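Local coordinates for MHC class I antigen (Anolis carolinensis, PDB 7CPO), which presents peptides bound in the groove between its two long helical walls, probably to T cells, as a complex with beta2-microglobulin, at the interface of chains A and B. Residues are numbered along the deposited sequence; one frame, centred on the assembly and turned at random. Chains: chain A, MHC class I antigen; chain B, beta2-microglobulin.

Contact 1: the interface of chains A and B. Residues chain A 98-100, 116-118, 121, 123; chain B 31, 59-60.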
ATOM      1  N   GLN A  98     -10.924   5.167   9.785  1.00 22.87           N
ATOM      2  CA  GLN A  98      -9.846   4.238   9.475  1.00 22.03           C
ATOM      3  C   GLN A  98      -9.225   3.718  10.763  1.00 21.38           C
ATOM      4  O   GLN A  98      -9.147   4.427  11.768  1.00 20.12           O
ATOM      5  CB  GLN A  98      -8.741   4.883   8.639  1.00 20.16           C
ATOM      6  CG  GLN A  98      -9.025   5.112   7.160  1.00 15.61           C
ATOM      7  CD  GLN A  98      -8.037   6.127   6.571  1.00 25.84           C
ATOM      8  OE1 GLN A  98      -8.167   7.331   6.803  1.00 16.21           O
ATOM      9  NE2 GLN A  98      -7.035   5.638   5.823  1.00 19.24           N
ATOM     10  N   TRP A  99      -8.773   2.472  10.713  1.00 15.95           N
ATOM     11  CA  TRP A  99      -8.186   1.784  11.852  1.00 16.38           C
ATOM     12  C   TRP A  99      -6.980   1.025  11.337  1.00 19.00           C
ATOM     13  O   TRP A  99      -7.110   0.248  10.387  1.00 18.36           O
ATOM     14  CB  TRP A  99      -9.208   0.831  12.473  1.00 13.26           C
ATOM     15  CG  TRP A  99      -8.791  -0.033  13.653  1.00 17.56           C
ATOM     16  CD1 TRP A  99      -7.876   0.254  14.632  1.00 14.79           C
ATOM     17  CD2 TRP A  99      -9.348  -1.314  13.991  1.00 17.20           C
ATOM     18  NE1 TRP A  99      -7.821  -0.783  15.553  1.00 14.79           N
ATOM     19  CE2 TRP A  99      -8.712  -1.754  15.175  1.00 16.90           C
ATOM     20  CE3 TRP A  99     -10.312  -2.137  13.395  1.00 15.94           C
ATOM     21  CZ2 TRP A  99      -9.011  -2.981  15.769  1.00 15.55           C
ATOM     22  CZ3 TRP A  99     -10.613  -3.364  13.995  1.00 16.67           C
ATOM     23  CH2 TRP A  99      -9.963  -3.769  15.165  1.00 17.75           C
ATOM     24  N   MET A 100      -5.808   1.270  11.919  1.00 14.20           N
ATOM     25  CA  MET A 100      -4.648   0.445  11.601  1.00 18.41           C
ATOM     26  C   MET A 100      -4.052  -0.098  12.890  1.00 18.23           C
ATOM     27  O   MET A 100      -3.969   0.603  13.902  1.00 19.09           O
ATOM     28  CB  MET A 100      -3.575   1.202  10.760  1.00 17.00           C
ATOM     29  CG  MET A 100      -3.104   2.523  11.317  1.00 21.39           C
ATOM     30  SD  MET A 100      -2.033   3.446  10.166  1.00 29.49           S
ATOM     31  CE  MET A 100      -0.575   2.399  10.117  1.00 28.79           C
ATOM     32  N   GLN A 116      -4.344   2.446  16.114  1.00 17.98           N
ATOM     33  CA  GLN A 116      -4.620   3.840  15.792  1.00 14.38           C
ATOM     34  C   GLN A 116      -5.882   3.966  14.953  1.00 16.96           C
ATOM     35  O   GLN A 116      -6.177   3.112  14.112  1.00 23.70           O
ATOM     36  CB  GLN A 116      -3.460   4.479  15.020  1.00 17.22           C
ATOM     37  CG  GLN A 116      -2.103   4.280  15.663  1.00 22.32           C
ATOM     38  CD  GLN A 116      -0.975   4.823  14.810  1.00 29.41           C
ATOM     39  OE1 GLN A 116      -0.100   4.077  14.388  1.00 34.90           O
ATOM     40  NE2 GLN A 116      -0.995   6.126  14.550  1.00 34.79           N
ATOM     41  N   TYR A 117      -6.594   5.074  15.160  1.00 19.36           N
ATOM     42  CA  TYR A 117      -7.817   5.404  14.443  1.00 16.02           C
ATOM     43  C   TYR A 117      -7.718   6.809  13.871  1.00 19.70           C
ATOM     44  O   TYR A 117      -7.167   7.705  14.515  1.00 24.61           O
ATOM     45  CB  TYR A 117      -9.021   5.365  15.353  1.00 16.97           C
ATOM     46  CG  TYR A 117      -9.373   4.032  15.980  1.00 21.04           C
ATOM     47  CD1 TYR A 117     -10.087   3.063  15.270  1.00 21.56           C
ATOM     48  CD2 TYR A 117      -9.054   3.770  17.306  1.00 18.39           C
ATOM     49  CE1 TYR A 117     -10.461   1.858  15.867  1.00 18.26           C
ATOM     50  CE2 TYR A 117      -9.415   2.570  17.908  1.00 25.59           C
ATOM     51  CZ  TYR A 117     -10.124   1.622  17.185  1.00 20.26           C
ATOM     52  OH  TYR A 117     -10.467   0.439  17.787  1.00 29.53           O
ATOM     53  N   ALA A 118      -8.277   7.013  12.678  1.00 18.07           N
ATOM     54  CA  ALA A 118      -8.325   8.327  12.043  1.00 22.47           C
ATOM     55  C   ALA A 118      -9.737   8.649  11.577  1.00 34.22           C
ATOM     56  O   ALA A 118     -10.426   7.791  11.002  1.00 26.45           O
ATOM     57  CB  ALA A 118      -7.394   8.412  10.836  1.00 18.55           C
ATOM     58  N   GLY A 121      -9.314  11.182   7.666  1.00 25.62           N
ATOM     59  CA  GLY A 121      -7.910  11.235   7.271  1.00 26.68           C
ATOM     60  C   GLY A 121      -6.964  11.939   8.228  1.00 30.93           C
ATOM     61  O   GLY A 121      -5.772  12.067   7.907  1.00 30.37           O
ATOM     62  N   ASP A 123      -5.665  12.098  12.430  1.00 30.09           N
ATOM     63  CA  ASP A 123      -5.634  11.287  13.642  1.00 25.87           C
ATOM     64  C   ASP A 123      -6.837  11.570  14.517  1.00 23.70           C
ATOM     65  O   ASP A 123      -7.240  12.723  14.692  1.00 27.16           O
ATOM     66  CB  ASP A 123      -4.372  11.549  14.463  1.00 27.86           C
ATOM     67  CG  ASP A 123      -3.114  11.175  13.742  1.00 31.60           C
ATOM     68  OD1 ASP A 123      -3.188  10.390  12.779  1.00 37.36           O
ATOM     69  OD2 ASP A 123      -2.038  11.621  14.181  1.00 36.98           O
TER
ATOM     70  N   HIS B  31      -6.972  11.187  -0.786  1.00 28.15           N
ATOM     71  CA  HIS B  31      -8.004  11.146   0.228  1.00 26.14           C
ATOM     72  C   HIS B  31      -9.160  12.029  -0.216  1.00 34.27           C
ATOM     73  O   HIS B  31      -8.919  13.109  -0.770  1.00 41.58           O
ATOM     74  CB  HIS B  31      -7.447  11.623   1.569  1.00 33.56           C
ATOM     75  CG  HIS B  31      -8.223  11.121   2.741  1.00 38.30           C
ATOM     76  ND1 HIS B  31      -9.477  11.602   3.061  1.00 32.40           N
ATOM     77  CD2 HIS B  31      -7.936  10.164   3.657  1.00 33.29           C
ATOM     78  CE1 HIS B  31      -9.928  10.963   4.125  1.00 25.09           C
ATOM     79  NE2 HIS B  31      -9.014  10.085   4.504  1.00 34.92           N
ATOM     80  N   ASP B  59       0.368   7.495   7.028  1.00 26.26           N
ATOM     81  CA  ASP B  59      -0.132   8.865   6.974  1.00 23.83           C
ATOM     82  C   ASP B  59      -1.613   8.926   6.609  1.00 25.66           C
ATOM     83  O   ASP B  59      -2.151  10.021   6.401  1.00 22.21           O
ATOM     84  CB  ASP B  59       0.707   9.705   5.995  1.00 26.16           C
ATOM     85  CG  ASP B  59       0.468   9.346   4.527  1.00 33.08           C
ATOM     86  OD1 ASP B  59      -0.324   8.421   4.217  1.00 32.03           O
ATOM     87  OD2 ASP B  59       1.098  10.000   3.663  1.00 31.54           O
ATOM     88  N   TRP B  60      -2.256   7.763   6.491  1.00 30.45           N
ATOM     89  CA  TRP B  60      -3.685   7.527   6.309  1.00 26.47           C
ATOM     90  C   TRP B  60      -4.105   7.627   4.845  1.00 27.89           C
ATOM     91  O   TRP B  60      -5.271   7.322   4.538  1.00 22.60           O
ATOM     92  CB  TRP B  60      -4.561   8.468   7.151  1.00 19.78           C
ATOM     93  CG  TRP B  60      -4.253   8.418   8.631  1.00 26.51           C
ATOM     94  CD1 TRP B  60      -3.619   9.383   9.373  1.00 26.17           C
ATOM     95  CD2 TRP B  60      -4.566   7.353   9.544  1.00 18.46           C
ATOM     96  NE1 TRP B  60      -3.528   8.983  10.691  1.00 24.85           N
ATOM     97  CE2 TRP B  60      -4.101   7.745  10.823  1.00 24.08           C
ATOM     98  CE3 TRP B  60      -5.221   6.120   9.413  1.00 29.00           C
ATOM     99  CZ2 TRP B  60      -4.252   6.938  11.958  1.00 22.78           C
ATOM    100  CZ3 TRP B  60      -5.372   5.314  10.551  1.00 21.85           C
ATOM    101  CH2 TRP B  60      -4.885   5.733  11.803  1.00 24.11           C
TER
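B:Trp60 drives its indole into the underside of the MHC platform, between the side chains of A:Met100 and A:Ala118, and shows how one aromatic residue can carry a subunit contact. Packing comes first. A:Ala118 sets its methyl carbon CB over the middle of one indole face, 3.3 Å from B:Trp60 CD2, a CH-pi contact with both rings. A:Met100 SD stands over the opposite face, off centre and 3.8 Å from B:Trp60 CZ3, while CG, lodged between the backbone N and the carbonyl carbon (chi1 53°), flanks the rim at 3.7 Å from the same CZ3. The carbonyl of A:Gln116 lies at the edge of the six-membered ring, with its oxygen 3.7 Å from B:Trp60 CH2.

Hydrogen bonds hold the indole N-H and the backbone carbonyl of the tryptophan. NE1 donates to the carboxylate OD1 of A:Asp123 over a short 2.5 Å, approaching nearly in line with the C-O bond, while carboxylate and indole planes stand 72° apart. Farther back, the extended A:Gln98 runs antiparallel past the tryptophan, and its amide NE2 gives a nearly straight bond (172° at H) to the backbone O of B:Trp60 at 2.8 Å.

A:Gly121 adds a backbone contact, its CA against the imidazole of B:His31. Both indole faces are covered and the N-H is engaged, which should restrict how the indole can turn or shift, and the site seats beta2-microglobulin beneath the strands that floor the peptide groove.

Contact 2: the interface of chains A and B. Residues chain A 236-239, 244; chain B 10-12, 24, 65.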
ATOM      1  N   SER A 236       6.304   1.388  -7.036  1.00 24.14           N
ATOM      2  CA  SER A 236       4.945   0.951  -7.278  1.00 26.15           C
ATOM      3  C   SER A 236       4.888  -0.559  -7.483  1.00 29.20           C
ATOM      4  O   SER A 236       5.821  -1.162  -8.036  1.00 28.28           O
ATOM      5  CB  SER A 236       4.354   1.657  -8.506  1.00 29.08           C
ATOM      6  OG  SER A 236       5.171   1.474  -9.658  1.00 30.11           O
ATOM      7  N   PRO A 237       3.801  -1.191  -7.051  1.00 25.43           N
ATOM      8  CA  PRO A 237       3.729  -2.654  -7.098  1.00 28.38           C
ATOM      9  C   PRO A 237       3.256  -3.188  -8.436  1.00 24.02           C
ATOM     10  O   PRO A 237       2.245  -2.730  -8.984  1.00 20.30           O
ATOM     11  CB  PRO A 237       2.707  -2.980  -6.001  1.00 23.34           C
ATOM     12  CG  PRO A 237       1.752  -1.841  -6.086  1.00 22.42           C
ATOM     13  CD  PRO A 237       2.601  -0.611  -6.423  1.00 28.06           C
ATOM     14  N   ASN A 238       3.983  -4.174  -8.946  1.00 19.51           N
ATOM     15  CA  ASN A 238       3.478  -5.029 -10.003  1.00 21.27           C
ATOM     16  C   ASN A 238       2.477  -6.043  -9.440  1.00 30.22           C
ATOM     17  O   ASN A 238       2.482  -6.386  -8.249  1.00 20.84           O
ATOM     18  CB  ASN A 238       4.635  -5.755 -10.689  1.00 23.53           C
ATOM     19  CG  ASN A 238       5.617  -4.795 -11.352  1.00 25.82           C
ATOM     20  OD1 ASN A 238       6.804  -4.801 -11.042  1.00 30.71           O
ATOM     21  ND2 ASN A 238       5.124  -3.968 -12.266  1.00 23.07           N
ATOM     22  N   SER A 239       1.615  -6.536 -10.326  1.00 27.03           N
ATOM     23  CA  SER A 239       0.605  -7.497  -9.921  1.00 24.18           C
ATOM     24  C   SER A 239       1.202  -8.813  -9.454  1.00 22.24           C
ATOM     25  O   SER A 239       0.528  -9.554  -8.737  1.00 32.07           O
ATOM     26  CB  SER A 239      -0.342  -7.769 -11.079  1.00 32.03           C
ATOM     27  OG  SER A 239       0.357  -8.423 -12.125  1.00 31.67           O
ATOM     28  N   TYR A 244       8.383  -1.778  -9.067  1.00 27.95           N
ATOM     29  CA  TYR A 244       8.889  -1.005 -10.197  1.00 29.59           C
ATOM     30  C   TYR A 244       9.111   0.451  -9.793  1.00 30.42           C
ATOM     31  O   TYR A 244       8.340   1.004  -8.998  1.00 26.16           O
ATOM     32  CB  TYR A 244       7.914  -1.060 -11.391  1.00 17.72           C
ATOM     33  CG  TYR A 244       8.138   0.026 -12.434  1.00 27.31           C
ATOM     34  CD1 TYR A 244       7.476   1.247 -12.344  1.00 29.38           C
ATOM     35  CD2 TYR A 244       9.006  -0.174 -13.515  1.00 24.26           C
ATOM     36  CE1 TYR A 244       7.672   2.245 -13.276  1.00 21.50           C
ATOM     37  CE2 TYR A 244       9.207   0.826 -14.463  1.00 28.11           C
ATOM     38  CZ  TYR A 244       8.533   2.031 -14.332  1.00 29.16           C
ATOM     39  OH  TYR A 244       8.698   3.037 -15.252  1.00 25.35           O
TER
ATOM     40  N   TYR B  10       2.834   1.759 -15.863  1.00 24.62           N
ATOM     41  CA  TYR B  10       4.016   0.971 -16.207  1.00 23.70           C
ATOM     42  C   TYR B  10       3.578  -0.417 -16.659  1.00 31.98           C
ATOM     43  O   TYR B  10       2.465  -0.860 -16.355  1.00 29.43           O
ATOM     44  CB  TYR B  10       4.987   0.860 -15.020  1.00 22.81           C
ATOM     45  CG  TYR B  10       4.294   0.476 -13.723  1.00 26.05           C
ATOM     46  CD1 TYR B  10       4.324  -0.835 -13.254  1.00 22.81           C
ATOM     47  CD2 TYR B  10       3.587   1.423 -12.982  1.00 24.62           C
ATOM     48  CE1 TYR B  10       3.670  -1.189 -12.073  1.00 28.03           C
ATOM     49  CE2 TYR B  10       2.924   1.078 -11.816  1.00 30.21           C
ATOM     50  CZ  TYR B  10       2.975  -0.225 -11.360  1.00 25.31           C
ATOM     51  OH  TYR B  10       2.324  -0.548 -10.193  1.00 27.15           O
ATOM     52  N   PHE B  11       4.471  -1.087 -17.396  1.00 19.49           N
ATOM     53  CA  PHE B  11       4.409  -2.503 -17.712  1.00 20.17           C
ATOM     54  C   PHE B  11       5.253  -3.286 -16.720  1.00 30.57           C
ATOM     55  O   PHE B  11       6.203  -2.760 -16.138  1.00 37.77           O
ATOM     56  CB  PHE B  11       4.954  -2.791 -19.113  1.00 37.87           C
ATOM     57  CG  PHE B  11       4.042  -2.401 -20.236  1.00 40.32           C
ATOM     58  CD1 PHE B  11       2.687  -2.643 -20.169  1.00 30.65           C
ATOM     59  CD2 PHE B  11       4.565  -1.826 -21.383  1.00 37.98           C
ATOM     60  CE1 PHE B  11       1.862  -2.297 -21.217  1.00 43.38           C
ATOM     61  CE2 PHE B  11       3.751  -1.474 -22.427  1.00 45.73           C
ATOM     62  CZ  PHE B  11       2.396  -1.706 -22.348  1.00 45.30           C
ATOM     63  N   ARG B  12       4.934  -4.577 -16.570  1.00 32.26           N
ATOM     64  CA  ARG B  12       5.773  -5.439 -15.740  1.00 27.75           C
ATOM     65  C   ARG B  12       7.155  -5.619 -16.363  1.00 37.96           C
ATOM     66  O   ARG B  12       8.174  -5.584 -15.657  1.00 32.37           O
ATOM     67  CB  ARG B  12       5.095  -6.795 -15.514  1.00 22.97           C
ATOM     68  CG  ARG B  12       6.030  -7.896 -14.998  1.00 30.38           C
ATOM     69  CD  ARG B  12       6.513  -7.599 -13.577  1.00 28.22           C
ATOM     70  NE  ARG B  12       7.363  -8.654 -13.022  1.00 22.22           N
ATOM     71  CZ  ARG B  12       8.674  -8.717 -13.211  1.00 25.53           C
ATOM     72  NH1 ARG B  12       9.274  -7.799 -13.955  1.00 37.84           N
ATOM     73  NH2 ARG B  12       9.391  -9.691 -12.676  1.00 22.61           N
ATOM     74  N   HIS B  24      -0.071  -1.676 -15.730  1.00 24.85           N
ATOM     75  CA  HIS B  24      -0.500  -1.263 -14.400  1.00 27.41           C
ATOM     76  C   HIS B  24      -0.769   0.230 -14.356  1.00 25.96           C
ATOM     77  O   HIS B  24      -0.058   1.017 -14.981  1.00 30.03           O
ATOM     78  CB  HIS B  24       0.551  -1.562 -13.323  1.00 23.79           C
ATOM     79  CG  HIS B  24       1.058  -2.970 -13.321  1.00 30.72           C
ATOM     80  ND1 HIS B  24       1.971  -3.434 -14.247  1.00 26.07           N
ATOM     81  CD2 HIS B  24       0.821  -4.003 -12.471  1.00 22.94           C
ATOM     82  CE1 HIS B  24       2.258  -4.699 -13.981  1.00 31.21           C
ATOM     83  NE2 HIS B  24       1.575  -5.068 -12.909  1.00 28.14           N
ATOM     84  N   LEU B  65      -4.224  -0.278  -6.902  1.00 31.10           N
ATOM     85  CA  LEU B  65      -3.550  -0.783  -8.086  1.00 26.53           C
ATOM     86  C   LEU B  65      -4.582  -1.374  -9.038  1.00 33.19           C
ATOM     87  O   LEU B  65      -5.514  -2.061  -8.609  1.00 30.76           O
ATOM     88  CB  LEU B  65      -2.506  -1.838  -7.719  1.00 20.83           C
ATOM     89  CG  LEU B  65      -1.799  -2.473  -8.915  1.00 32.57           C
ATOM     90  CD1 LEU B  65      -0.850  -1.481  -9.624  1.00 20.04           C
ATOM     91  CD2 LEU B  65      -1.066  -3.708  -8.451  1.00 19.89           C
TER
HETATM   92  O   HOH W   1       8.228  -3.710 -13.552  1.00 36.86           O
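Two immunoglobulin C1-set domains, the membrane-proximal domain of the MHC heavy chain and beta2-microglobulin, meet where A:Pro237, A:Asn238 and A:Tyr244 receive B:Tyr10 from strand 6-11, an example of an aromatic side chain laid across a domain boundary. The hydroxyl OH of B:Tyr10 donates to the backbone O of A:Pro237 at 2.5 Å, arriving above the carbonyl plane. B:His24 CB of its own chain lies off centre over one face of the phenol and the hydroxyl OG of A:Ser236 off centre over the other, while the amide ND2 of A:Asn238 approaches at the edge. A:Ser236 OG is held by a hydrogen bond to the backbone O of A:Tyr244, 3.3 Å away. The two tyrosine side chains run antiparallel, and B:Tyr10 CB lies over the face of A:Tyr244, 3.5 Å from its CE1.

B:His24, with CG anti to the carbonyl carbon (chi1 -51°), turns its NE2 to accept the backbone N of A:Ser239 at 3.0 Å (161° at H). Accepting there would suit a hydrogen on ND1, which faces the backbone O of B:Tyr10 in a weak bond. A:Asn238 ND2 hangs over the rim of this imidazole. On its other branch, A:Asn238 OD1 bonds water 1 at 3.1 Å, and the same water reaches the backbone O of B:Arg12 at 2.8 Å. B:Arg12 CD packs on A:Asn238 CG at 3.7 Å, the side chains crossing near a right angle. B:Leu65 lies beside A:Pro237, its methyl CD1 3.4 Å from the carbonyl O.

Contact 3: the interface of chains A and B. Residues chain A 17-19, 94; chain B 33-35.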
ATOM      1  N   PRO A  17     -21.743   6.900  -0.030  1.00128.91           N
ATOM      2  CA  PRO A  17     -21.127   5.796  -0.795  1.00137.62           C
ATOM      3  C   PRO A  17     -20.072   6.242  -1.805  1.00141.32           C
ATOM      4  O   PRO A  17     -19.848   7.428  -2.057  1.00140.75           O
ATOM      5  CB  PRO A  17     -22.324   5.140  -1.499  1.00138.69           C
ATOM      6  CG  PRO A  17     -23.372   6.195  -1.554  1.00133.12           C
ATOM      7  CD  PRO A  17     -23.189   7.019  -0.309  1.00126.35           C
ATOM      8  N   GLY A  18     -19.414   5.232  -2.390  1.00154.65           N
ATOM      9  CA  GLY A  18     -18.333   5.430  -3.345  1.00153.14           C
ATOM     10  C   GLY A  18     -17.869   4.189  -4.097  1.00151.20           C
ATOM     11  O   GLY A  18     -18.657   3.266  -4.327  1.00156.97           O
ATOM     12  N   GLN A  19     -16.596   4.166  -4.505  1.00140.41           N
ATOM     13  CA  GLN A  19     -15.999   3.014  -5.194  1.00130.82           C
ATOM     14  C   GLN A  19     -14.664   2.635  -4.555  1.00119.36           C
ATOM     15  O   GLN A  19     -13.599   2.993  -5.061  1.00111.49           O
ATOM     16  CB  GLN A  19     -15.785   3.297  -6.690  1.00119.36           C
ATOM     17  CG  GLN A  19     -17.036   3.680  -7.477  1.00123.23           C
ATOM     18  CD  GLN A  19     -17.331   5.161  -7.413  1.00116.28           C
ATOM     19  OE1 GLN A  19     -16.837   5.854  -6.533  1.00117.32           O
ATOM     20  NE2 GLN A  19     -18.144   5.652  -8.338  1.00108.49           N
ATOM     21  N   LEU A  94     -19.953  13.254   3.429  1.00 39.06           N
ATOM     22  CA  LEU A  94     -19.224  12.002   3.310  1.00 43.18           C
ATOM     23  C   LEU A  94     -18.039  12.038   4.267  1.00 42.45           C
ATOM     24  O   LEU A  94     -17.261  12.997   4.271  1.00 36.86           O
ATOM     25  CB  LEU A  94     -18.757  11.770   1.872  1.00 41.15           C
ATOM     26  CG  LEU A  94     -17.929  10.524   1.546  1.00 43.30           C
ATOM     27  CD1 LEU A  94     -18.065  10.255   0.065  1.00 42.51           C
ATOM     28  CD2 LEU A  94     -16.434  10.634   1.932  1.00 42.17           C
TER
ATOM     29  N   PRO B  33     -11.130   7.968  -0.096  1.00 30.12           N
ATOM     30  CA  PRO B  33     -10.704   6.799  -0.887  1.00 23.22           C
ATOM     31  C   PRO B  33     -11.471   6.574  -2.181  1.00 31.26           C
ATOM     32  O   PRO B  33     -11.007   5.792  -3.023  1.00 37.01           O
ATOM     33  CB  PRO B  33     -10.925   5.628   0.080  1.00 21.75           C
ATOM     34  CG  PRO B  33     -12.025   6.115   0.986  1.00 16.64           C
ATOM     35  CD  PRO B  33     -11.755   7.565   1.182  1.00 23.61           C
ATOM     36  N   LYS B  34     -12.627   7.195  -2.361  1.00 32.82           N
ATOM     37  CA  LYS B  34     -13.365   7.039  -3.605  1.00 44.42           C
ATOM     38  C   LYS B  34     -12.527   7.532  -4.777  1.00 50.22           C
ATOM     39  O   LYS B  34     -12.127   8.702  -4.828  1.00 43.05           O
ATOM     40  CB  LYS B  34     -14.688   7.798  -3.523  1.00 58.36           C
ATOM     41  CG  LYS B  34     -15.384   7.966  -4.858  1.00 62.42           C
ATOM     42  CD  LYS B  34     -16.870   8.276  -4.699  1.00 76.59           C
ATOM     43  CE  LYS B  34     -17.171   9.446  -3.773  1.00 77.22           C
ATOM     44  NZ  LYS B  34     -18.594   9.880  -3.953  1.00 62.90           N
ATOM     45  N   ILE B  35     -12.245   6.631  -5.712  1.00 46.63           N
ATOM     46  CA  ILE B  35     -11.424   6.961  -6.867  1.00 38.57           C
ATOM     47  C   ILE B  35     -11.791   5.996  -7.986  1.00 47.76           C
ATOM     48  O   ILE B  35     -12.092   4.822  -7.744  1.00 48.69           O
ATOM     49  CB  ILE B  35      -9.917   6.904  -6.519  1.00 40.38           C
ATOM     50  CG1 ILE B  35      -9.078   7.680  -7.546  1.00 38.76           C
ATOM     51  CG2 ILE B  35      -9.443   5.459  -6.395  1.00 27.18           C
ATOM     52  CD1 ILE B  35      -7.587   7.809  -7.169  1.00 35.59           C
TER
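The carboxamide of A:Gln19 is the flat side-chain group that meets B:Lys34, and its OE1 is the atom nearest the lysine methylenes. OE1 points at CG and CD of the lysine, closer than carbon and oxygen normally come; since A:Gln19 is poorly ordered, this approach is doubtful and little can be rested on it. As modelled, the glutamine chain bends at chi2 (86°) and brings the amide toward the lysine, and the two side chains pass at a slant.

The contact is a small example of a long aliphatic stem used as an apolar surface while its charged end is carried onward. B:Lys34 leaves its backbone with CG anti to N, then kinks at chi3 (52°), and the bent stem lies alongside the loop of residues 17-19. There its CD touches A:Gly18 CA at 3.5 Å, a backbone carbon bearing no side chain. Farther along, A:Leu94 offers the methyl CD1, 4.0 Å from B:Lys34 CE; this methyl and A:Pro17 O both lie near the end of the stem, at a sharp angle to each other.

B:Ile35 brings its carbonyl oxygen to 3.6 Å from O of the poorly ordered A:Gln19, two acceptors with no bond between them. The site is a peripheral loop contact between the MHC platform and beta2-microglobulin that probably adds to their association. At the lysine's tip, the amine NZ makes a weak hydrogen bond to the backbone O of the poorly ordered A:Pro17 at 3.3 Å.

Together the contacts show a light chain that braces two separate parts of the heavy chain. Contact 1 and contact 3 lie about 16 Å apart between the centres of their C-alpha atoms; their chain B residues are neighbours, B:His31 in contact 1 and 33-35 in contact 3, although contact 1 turns on B:Trp60, and A:Leu94 lies just before strand 96-105, which serves contact 1. Contact 2 stands about 25 Å from contact 1 and 23 Å from contact 3, on the heavy chain's immunoglobulin domain. No residue is shared. Beta2-microglobulin thereby bridges platform and C1-set domain, which probably helps to fix their relative placement.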